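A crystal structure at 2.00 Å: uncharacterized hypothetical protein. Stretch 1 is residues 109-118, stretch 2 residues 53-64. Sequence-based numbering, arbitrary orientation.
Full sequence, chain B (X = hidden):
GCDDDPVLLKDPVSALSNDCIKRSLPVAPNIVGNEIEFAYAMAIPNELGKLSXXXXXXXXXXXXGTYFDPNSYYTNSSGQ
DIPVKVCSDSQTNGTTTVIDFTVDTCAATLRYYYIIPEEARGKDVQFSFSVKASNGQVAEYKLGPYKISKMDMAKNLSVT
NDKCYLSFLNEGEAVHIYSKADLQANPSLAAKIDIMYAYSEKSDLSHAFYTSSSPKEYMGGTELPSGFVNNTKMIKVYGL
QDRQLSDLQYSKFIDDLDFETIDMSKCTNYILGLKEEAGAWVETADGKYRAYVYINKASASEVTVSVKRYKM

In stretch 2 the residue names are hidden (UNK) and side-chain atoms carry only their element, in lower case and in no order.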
# COMPACT_ATOMS: atom_id res chain seq x y z
N THR B 109 -6.42 -5.15 -1.80
CA THR B 109 -7.80 -4.69 -1.97
C THR B 109 -8.11 -4.54 -3.42
O THR B 109 -7.45 -3.79 -4.12
CB THR B 109 -8.02 -3.35 -1.30
OG1 THR B 109 -7.72 -3.48 0.07
CG2 THR B 109 -9.48 -2.87 -1.45
N LEU B 110 -9.04 -5.35 -3.89
CA LEU B 110 -9.38 -5.40 -5.29
C LEU B 110 -10.74 -4.81 -5.45
O LEU B 110 -11.59 -5.01 -4.57
CB LEU B 110 -9.42 -6.83 -5.82
CG LEU B 110 -8.11 -7.64 -5.84
CD1 LEU B 110 -8.48 -9.05 -6.27
CD2 LEU B 110 -7.07 -6.99 -6.77
N ARG B 111 -10.93 -4.07 -6.54
CA ARG B 111 -12.23 -3.49 -6.90
C ARG B 111 -12.96 -4.36 -7.87
O ARG B 111 -12.40 -4.78 -8.89
CB ARG B 111 -12.01 -2.12 -7.47
CG ARG B 111 -11.51 -1.18 -6.38
CD ARG B 111 -11.16 0.17 -6.93
NE ARG B 111 -10.62 0.95 -5.84
CZ ARG B 111 -9.96 2.09 -5.99
NH1 ARG B 111 -9.76 2.59 -7.19
NH2 ARG B 111 -9.49 2.69 -4.92
N TYR B 112 -14.21 -4.68 -7.53
CA TYR B 112 -15.11 -5.45 -8.38
C TYR B 112 -16.22 -4.54 -8.87
O TYR B 112 -16.79 -3.75 -8.08
CB TYR B 112 -15.70 -6.60 -7.58
CG TYR B 112 -16.89 -7.33 -8.19
CD1 TYR B 112 -16.73 -8.24 -9.22
CD2 TYR B 112 -18.16 -7.17 -7.67
CE1 TYR B 112 -17.81 -8.91 -9.76
CE2 TYR B 112 -19.24 -7.83 -8.21
CZ TYR B 112 -19.06 -8.70 -9.23
OH TYR B 112 -20.13 -9.39 -9.73
N TYR B 113 -16.50 -4.65 -10.16
CA TYR B 113 -17.50 -3.87 -10.86
C TYR B 113 -18.56 -4.81 -11.43
O TYR B 113 -18.26 -5.66 -12.27
CB TYR B 113 -16.81 -3.10 -11.98
CG TYR B 113 -15.83 -2.08 -11.46
CD1 TYR B 113 -16.24 -0.80 -11.14
CD2 TYR B 113 -14.51 -2.41 -11.29
CE1 TYR B 113 -15.33 0.14 -10.68
CE2 TYR B 113 -13.59 -1.49 -10.83
CZ TYR B 113 -14.01 -0.23 -10.53
OH TYR B 113 -13.11 0.62 -10.04
N TYR B 114 -19.78 -4.72 -10.90
CA TYR B 114 -20.89 -5.47 -11.39
C TYR B 114 -21.65 -4.55 -12.33
O TYR B 114 -22.11 -3.48 -11.90
CB TYR B 114 -21.80 -5.87 -10.26
CG TYR B 114 -23.06 -6.57 -10.63
CD1 TYR B 114 -23.06 -7.91 -10.93
CD2 TYR B 114 -24.29 -5.92 -10.60
CE1 TYR B 114 -24.23 -8.60 -11.22
CE2 TYR B 114 -25.48 -6.61 -10.88
CZ TYR B 114 -25.45 -7.93 -11.21
OH TYR B 114 -26.58 -8.62 -11.48
N ILE B 115 -21.81 -4.94 -13.60
CA ILE B 115 -22.59 -4.12 -14.56
C ILE B 115 -24.02 -4.68 -14.49
O ILE B 115 -24.23 -5.85 -14.74
CB ILE B 115 -22.03 -4.15 -15.97
CG1 ILE B 115 -20.55 -3.77 -16.02
CG2 ILE B 115 -22.77 -3.13 -16.86
CD1 ILE B 115 -20.22 -2.39 -15.48
N ILE B 116 -24.98 -3.84 -14.08
CA ILE B 116 -26.36 -4.23 -13.80
C ILE B 116 -27.03 -4.65 -15.09
O ILE B 116 -27.03 -3.88 -16.04
CB ILE B 116 -27.14 -3.05 -13.08
CG1 ILE B 116 -26.46 -2.67 -11.77
CG2 ILE B 116 -28.57 -3.40 -12.79
CD1 ILE B 116 -26.85 -1.33 -11.18
N PRO B 117 -27.54 -5.91 -15.17
CA PRO B 117 -28.06 -6.42 -16.45
C PRO B 117 -29.56 -6.13 -16.52
O PRO B 117 -30.18 -5.94 -15.47
CB PRO B 117 -27.85 -7.91 -16.32
CG PRO B 117 -28.14 -8.16 -14.84
CD PRO B 117 -27.52 -6.99 -14.15
N GLU B 118 -30.11 -6.09 -17.73
CA GLU B 118 -31.56 -5.91 -17.94
C GLU B 118 -32.38 -6.87 -17.09
O GLU B 118 -33.41 -6.48 -16.55
CB GLU B 118 -31.90 -6.11 -19.43
CG GLU B 118 -33.40 -6.04 -19.77
CD GLU B 118 -34.01 -4.70 -19.36
OE1 GLU B 118 -33.33 -3.67 -19.43
OE2 GLU B 118 -35.15 -4.67 -18.92
N UNK B 53 -6.10 -16.38 -4.97
CA UNK B 53 -7.23 -16.05 -5.87
C UNK B 53 -8.39 -15.45 -5.12
O UNK B 53 -8.51 -15.59 -3.91
o UNK B 53 -8.26 -18.27 -5.83
c UNK B 53 -7.69 -17.28 -6.67
N UNK B 54 -9.25 -14.76 -5.88
CA UNK B 54 -10.46 -14.13 -5.33
C UNK B 54 -11.64 -14.44 -6.27
O UNK B 54 -11.44 -14.62 -7.46
c UNK B 54 -10.25 -12.64 -5.21
N UNK B 55 -12.84 -14.47 -5.75
CA UNK B 55 -13.99 -14.76 -6.54
C UNK B 55 -15.21 -14.02 -6.04
O UNK B 55 -15.29 -13.71 -4.86
c UNK B 55 -15.65 -18.26 -6.84
n UNK B 55 -16.53 -18.71 -5.98
c UNK B 55 -15.52 -16.76 -6.93
o UNK B 55 -15.00 -18.99 -7.56
c UNK B 55 -14.20 -16.30 -6.48
N UNK B 56 -16.14 -13.68 -6.94
CA UNK B 56 -17.45 -13.16 -6.51
C UNK B 56 -18.51 -13.91 -7.30
O UNK B 56 -18.36 -14.12 -8.53
c UNK B 56 -17.71 -11.72 -6.82
c UNK B 56 -16.48 -10.93 -6.77
c UNK B 56 -18.78 -11.21 -5.85
N UNK B 57 -19.54 -14.36 -6.59
CA UNK B 57 -20.72 -14.98 -7.19
C UNK B 57 -21.85 -13.98 -6.97
O UNK B 57 -22.14 -13.64 -5.84
c UNK B 57 -21.04 -16.35 -6.52
c UNK B 57 -22.36 -16.91 -7.07
c UNK B 57 -19.90 -17.36 -6.72
N UNK B 58 -22.44 -13.46 -8.03
CA UNK B 58 -23.65 -12.62 -7.92
C UNK B 58 -24.89 -13.46 -8.06
O UNK B 58 -24.83 -14.54 -8.64
o UNK B 58 -23.69 -12.18 -10.28
c UNK B 58 -23.69 -11.56 -9.03
N UNK B 59 -26.01 -12.95 -7.57
CA UNK B 59 -27.26 -13.73 -7.57
C UNK B 59 -27.94 -13.64 -8.95
O UNK B 59 -28.74 -14.48 -9.26
c UNK B 59 -28.21 -13.26 -6.46
o UNK B 59 -28.54 -11.92 -6.65
N UNK B 60 -27.64 -12.63 -9.73
CA UNK B 60 -28.10 -12.51 -11.11
C UNK B 60 -26.82 -12.16 -11.89
O UNK B 60 -26.07 -11.22 -11.53
c UNK B 60 -30.45 -11.71 -10.51
c UNK B 60 -29.45 -11.21 -12.73
c UNK B 60 -31.38 -10.51 -10.43
c UNK B 60 -29.14 -11.39 -11.27
N UNK B 61 -26.57 -12.89 -12.96
CA UNK B 61 -25.34 -12.74 -13.70
C UNK B 61 -25.18 -11.33 -14.21
O UNK B 61 -26.10 -10.77 -14.78
c UNK B 61 -25.35 -13.71 -14.89
N UNK B 62 -24.00 -10.76 -14.05
CA UNK B 62 -23.78 -9.39 -14.48
C UNK B 62 -23.74 -9.25 -15.99
O UNK B 62 -23.47 -10.22 -16.66
N UNK B 63 -23.97 -8.04 -16.53
CA UNK B 63 -23.80 -7.81 -17.97
C UNK B 63 -22.31 -7.89 -18.32
O UNK B 63 -21.43 -7.78 -17.45
c UNK B 63 -24.34 -6.43 -18.40
N UNK B 64 -22.04 -7.97 -19.62
CA UNK B 64 -20.66 -7.92 -20.10
C UNK B 64 -19.95 -6.68 -19.61
O UNK B 64 -20.50 -5.61 -19.61
o UNK B 64 -21.22 -9.13 -22.07
c UNK B 64 -19.11 -7.99 -22.06
c UNK B 64 -20.58 -7.95 -21.63

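Position 53 carries one carbon followed by one oxygen, a short hydroxyl side chain that points away from stretch 1 and makes no contact with it; it is Ser-53. At position 54 a single carbon faces the other strand, with its CB 4.1 Å from CD1 of Leu-110. One methyl identifies Ala-54. Position 55 has three carbons, the third bearing an oxygen and a nitrogen. This unbranched chain ending in an amide is out of reach of stretch 1 and belongs to Gln-55.

Position 56 has a first carbon that forks into two more, and one of these methyls lies over a face of the Tyr-112 ring. The beta-branched, all-carbon group is Val-56. Val-56 CG2 makes a CH-pi contact, 3.8 Å from the centroid of the Tyr-112 ring, and lies 3.6 Å from Tyr-112 CD1. The same three-carbon fork recurs at position 57 but points away from stretch 1, as expected of alternation along a strand, and gives Val-57.

At position 58, one carbon and one oxygen are again present, and CB packs 3.7 Å from CE1 of Tyr-114. This is Ser-58, whose OG donates a hydrogen bond within the stretch to the backbone O of residue 60 at 2.9 Å. Position 59 has the same two atoms, directed sideways and free of stretch 1; it is Ser-59.

Position 60 shows four carbons, forked at the first with one arm two carbons long, and its backbone O accepts a 2.7 Å hydrogen bond from OH of Tyr-114. The pattern is that of Ile-60, whose CG2 lies 3.9 Å from CG of Pro-117. Position 61 has one carbon, pointing away, and meets stretch 1 through its backbone, O lying 3.3 Å from CG of Pro-117; it is Ala-61. At position 62 there are no side-chain atoms, and CA lies 3.4 Å from CE1 of Tyr-114; this is Gly-62. An ideal CB would fall only 3.2 Å from CD1 of that ring.

The single carbon of position 63, CB, lies 4.0 Å from CG2 of Ile-115 and marks Ala-63. Position 64, whose first carbon bears an oxygen and a carbon, points its side chain away and is Thr-64.

The strands run roughly parallel, 25° apart, and at 9.7 Å their axes leave room for side chains to pack between them. Beyond Ser-58 the backbones converge. Past the strands, two hydrogen bonds, from Tyr-114 OH to Ile-60 O and from Ala-63 N to Ile-115 O (2.8 Å), join apolar packing that continues through Pro-117 and Ile-115.

Stretch 2 53-64: SAQVVSSIAGAT
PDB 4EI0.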